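Local structure of flavodoxin (Fusobacterium nucleatum, 6OHK) at residues Y11-T15 / G16-G20. The protein binds flavin mononucleotide and carries electrons, probably serving as a low-potential electron donor to several redox enzymes. The protein carries 1 engineered substitution. Numbering follows the deposited sequence.
Sequences YATLT and GTTVG. Engineered in segment 16-20: G16 (natural residue Lys). With FMN (flavin mononucleotide), chain B.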
ATOM      1  N   TYR A  11       7.484  -1.085  -3.569  1.00  7.53           N
ATOM      2  CA  TYR A  11       7.674  -1.157  -2.123  1.00  7.49           C
ATOM      3  C   TYR A  11       8.977  -0.488  -1.731  1.00  7.77           C
ATOM      4  O   TYR A  11       9.853  -0.253  -2.562  1.00  8.77           O
ATOM      5  CB  TYR A  11       7.630  -2.613  -1.620  1.00  8.61           C
ATOM      6  CG  TYR A  11       8.870  -3.373  -1.942  1.00  9.68           C
ATOM      7  CD1 TYR A  11       9.055  -3.950  -3.187  1.00 10.93           C
ATOM      8  CD2 TYR A  11       9.899  -3.497  -1.004  1.00 10.74           C
ATOM      9  CE1 TYR A  11      10.228  -4.619  -3.498  1.00 12.95           C
ATOM     10  CE2 TYR A  11      11.078  -4.165  -1.319  1.00 13.67           C
ATOM     11  CZ  TYR A  11      11.223  -4.719  -2.568  1.00 12.79           C
ATOM     12  OH  TYR A  11      12.453  -5.381  -2.823  1.00 16.20           O
ATOM     13  N   ALA A  12       9.127  -0.277  -0.425  1.00  8.19           N
ATOM     14  CA  ALA A  12      10.393   0.080   0.182  1.00  8.73           C
ATOM     15  C   ALA A  12      10.515  -0.701   1.470  1.00  8.43           C
ATOM     16  O   ALA A  12       9.521  -1.128   2.039  1.00  9.14           O
ATOM     17  CB  ALA A  12      10.453   1.576   0.477  1.00 11.51           C
ATOM     18  N   THR A  13      11.744  -0.836   1.959  1.00  9.18           N
ATOM     19  CA  THR A  13      11.985  -1.542   3.224  1.00  9.92           C
ATOM     20  C   THR A  13      13.237  -1.008   3.883  1.00  9.17           C
ATOM     21  O   THR A  13      14.194  -0.666   3.188  1.00 10.09           O
ATOM     22  CB  THR A  13      12.107  -3.057   3.005  1.00  9.43           C
ATOM     23  OG1 THR A  13      12.156  -3.736   4.262  1.00  9.81           O
ATOM     24  CG2 THR A  13      13.356  -3.418   2.228  1.00 12.51           C
ATOM     25  N   LEU A  14      13.231  -0.907   5.218  1.00  8.62           N
ATOM     26  CA  LEU A  14      14.478  -0.663   5.946  1.00  9.29           C
ATOM     27  C   LEU A  14      15.073  -1.961   6.467  1.00 10.34           C
ATOM     28  O   LEU A  14      16.237  -2.269   6.172  1.00 12.65           O
ATOM     29  CB  LEU A  14      14.257   0.311   7.093  1.00 10.57           C
ATOM     30  CG  LEU A  14      15.517   0.639   7.901  1.00 11.86           C
ATOM     31  CD1 LEU A  14      16.555   1.388   7.079  1.00 13.61           C
ATOM     32  CD2 LEU A  14      15.136   1.406   9.168  1.00 14.46           C
ATOM     33  N   THR A  15      14.309  -2.725   7.237  1.00  9.42           N
ATOM     34  CA  THR A  15      14.833  -3.925   7.867  1.00  9.91           C
ATOM     35  C   THR A  15      14.314  -5.233   7.309  1.00 10.83           C
ATOM     36  O   THR A  15      14.628  -6.296   7.878  1.00 12.87           O
ATOM     37  CB  THR A  15      14.684  -3.851   9.387  1.00 10.85           C
ATOM     38  OG1 THR A  15      13.352  -3.497   9.776  1.00 11.74           O
ATOM     39  CG2 THR A  15      15.637  -2.832   9.988  1.00 12.56           C
ATOM     40  N   GLY A  16      13.583  -5.219   6.202  1.00  9.79           N
ATOM     41  CA  GLY A  16      13.238  -6.425   5.488  1.00 10.28           C
ATOM     42  C   GLY A  16      11.855  -6.953   5.706  1.00 10.41           C
ATOM     43  O   GLY A  16      11.430  -7.835   4.951  1.00 10.97           O
ATOM     44  N   THR A  17      11.106  -6.447   6.669  1.00 10.04           N
ATOM     45  CA  THR A  17       9.792  -7.026   6.934  1.00 10.72           C
ATOM     46  C   THR A  17       8.897  -6.879   5.717  1.00 10.33           C
ATOM     47  O   THR A  17       8.153  -7.801   5.349  1.00 11.51           O
ATOM     48  CB  THR A  17       9.134  -6.322   8.125  1.00 10.37           C
ATOM     49  OG1 THR A  17      10.044  -6.239   9.224  1.00 13.09           O
ATOM     50  CG2 THR A  17       7.897  -7.071   8.566  1.00 12.78           C
ATOM     51  N   THR A  18       8.946  -5.716   5.081  1.00  9.52           N
ATOM     52  CA  THR A  18       8.092  -5.446   3.934  1.00  9.72           C
ATOM     53  C   THR A  18       8.361  -6.423   2.795  1.00 10.34           C
ATOM     54  O   THR A  18       7.429  -6.742   2.035  1.00 10.74           O
ATOM     55  CB  THR A  18       8.273  -3.988   3.497  1.00  9.37           C
ATOM     56  OG1 THR A  18       7.879  -3.117   4.545  1.00 10.05           O
ATOM     57  CG2 THR A  18       7.384  -3.667   2.341  1.00  9.97           C
ATOM     58  N   VAL A  19       9.595  -6.891   2.630  1.00 11.07           N
ATOM     59  CA  VAL A  19       9.905  -7.850   1.569  1.00 11.56           C
ATOM     60  C   VAL A  19       9.057  -9.092   1.722  1.00 12.54           C
ATOM     61  O   VAL A  19       8.547  -9.648   0.734  1.00 12.91           O
ATOM     62  CB  VAL A  19      11.414  -8.198   1.585  1.00 13.53           C
ATOM     63  CG1 VAL A  19      11.748  -9.342   0.610  1.00 19.32           C
ATOM     64  CG2 VAL A  19      12.250  -6.976   1.286  1.00 17.79           C
ATOM     65  N   GLY A  20       8.919  -9.576   2.950  1.00 12.12           N
ATOM     66  CA  GLY A  20       8.117 -10.742   3.179  1.00 13.55           C
ATOM     67  C   GLY A  20       6.672 -10.515   2.823  1.00 12.26           C
ATOM     68  O   GLY A  20       6.014 -11.409   2.295  1.00 13.75           O
TER
HETATM   69  N1  FMN B 201       5.157   1.945  12.834  1.00  9.33           N
HETATM   70  C2  FMN B 201       4.005   2.741  12.739  1.00 10.02           C
HETATM   71  O2  FMN B 201       2.934   2.261  12.572  1.00 10.44           O
HETATM   72  N3  FMN B 201       4.165   4.163  12.888  1.00 10.07           N
HETATM   73  C4  FMN B 201       5.351   4.806  13.116  1.00 10.98           C
HETATM   74  O4  FMN B 201       5.350   6.016  13.211  1.00 11.46           O
HETATM   75  C4A FMN B 201       6.498   3.976  13.228  1.00  9.96           C
HETATM   76  N5  FMN B 201       7.734   4.570  13.472  1.00 12.37           N
HETATM   77  C5A FMN B 201       8.828   3.675  13.639  1.00 11.08           C
HETATM   78  C6  FMN B 201      10.070   4.216  14.019  1.00 12.84           C
HETATM   79  C7  FMN B 201      11.163   3.387  14.174  1.00 13.43           C
HETATM   80  C7M FMN B 201      12.474   4.116  14.509  1.00 19.64           C
HETATM   81  C8  FMN B 201      11.020   2.011  14.060  1.00 12.81           C
HETATM   82  C8M FMN B 201      12.253   1.145  14.201  1.00 15.14           C
HETATM   83  C9  FMN B 201       9.789   1.474  13.691  1.00 11.64           C
HETATM   84  C9A FMN B 201       8.705   2.297  13.514  1.00  9.60           C
HETATM   85  N10 FMN B 201       7.428   1.719  13.131  1.00  9.23           N
HETATM   86  C10 FMN B 201       6.351   2.576  13.056  1.00  9.38           C
HETATM   87  C1' FMN B 201       7.277   0.276  12.957  1.00  9.92           C
HETATM   88  C2' FMN B 201       7.812  -0.188  11.569  1.00  8.73           C
HETATM   89  O2' FMN B 201       7.142   0.449  10.495  1.00  9.39           O
HETATM   90  C3' FMN B 201       7.575  -1.702  11.431  1.00  8.80           C
HETATM   91  O3' FMN B 201       8.430  -2.345  12.356  1.00 10.43           O
HETATM   92  C4' FMN B 201       7.765  -2.299  10.038  1.00  9.44           C
HETATM   93  O4' FMN B 201       7.358  -3.662  10.081  1.00 10.72           O
HETATM   94  C5' FMN B 201       9.203  -2.212   9.540  1.00  8.72           C
HETATM   95  O5' FMN B 201       9.213  -2.622   8.183  1.00  9.05           O
HETATM   96  P   FMN B 201      10.606  -2.887   7.426  1.00  8.55           P
HETATM   97  O1P FMN B 201      10.171  -3.320   6.045  1.00  8.39           O
HETATM   98  O2P FMN B 201      11.441  -1.652   7.408  1.00  9.13           O
HETATM   99  O3P FMN B 201      11.320  -4.013   8.185  1.00  9.31           O
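T13 reaches across the turn with its hydroxyl: OG1 accepts a hydrogen bond from G16 N at 2.8 Å, bent to 135° at the hydrogen, and donates its own proton to FMN O1P. With chi1 at -172°, OG1 lies opposite the backbone N, an orientation that sets it between the turn and the phosphate. Acting as acceptor and donor at once, this hydroxyl ties the curve of the loop to the ligand it encloses.

Within 11-20 the bonds to the phosphate come from hydroxyls and backbone amides. O1P also takes T18 N and T18 OG1, the latter at 2.7 Å. O2P receives L14 N and, nearly straight at 168°, T15 N. On O3P converge T15 OG1 at 2.6 Å, T17 OG1 and T17 N. Threonine suits these places because its short branch carries a donor close to the main chain; T17 and T18 each offer amide and hydroxyl to a single oxygen. The first amides of helix 17-28 face the phosphate, so the helix end would probably help stabilise its negative charge.

G16, an engineered residue replacing lysine, sits at the N-cap position with a positive phi, where a CB would press on T15 O; glycine avoids that strain.

Behind the polar ring, methyl groups pack. Branched V19 serves two neighbours with one methyl: CG2 meets T13 CG2 at 3.8 Å and lies obliquely against the Y11 ring, 4.0 Å from CE2. That broad ring offers apolar surface to V19 and T18. T18 CG2 turns from the phosphate toward A12 O and Y11 CB, while its side chain also touches V55 and P57 of strand 51-59.

A threonine-rich turn leading from strand 7-11 into helix 17-28 and wrapping the FMN phosphate is the phosphate-binding loop characteristic of the flavodoxin fold.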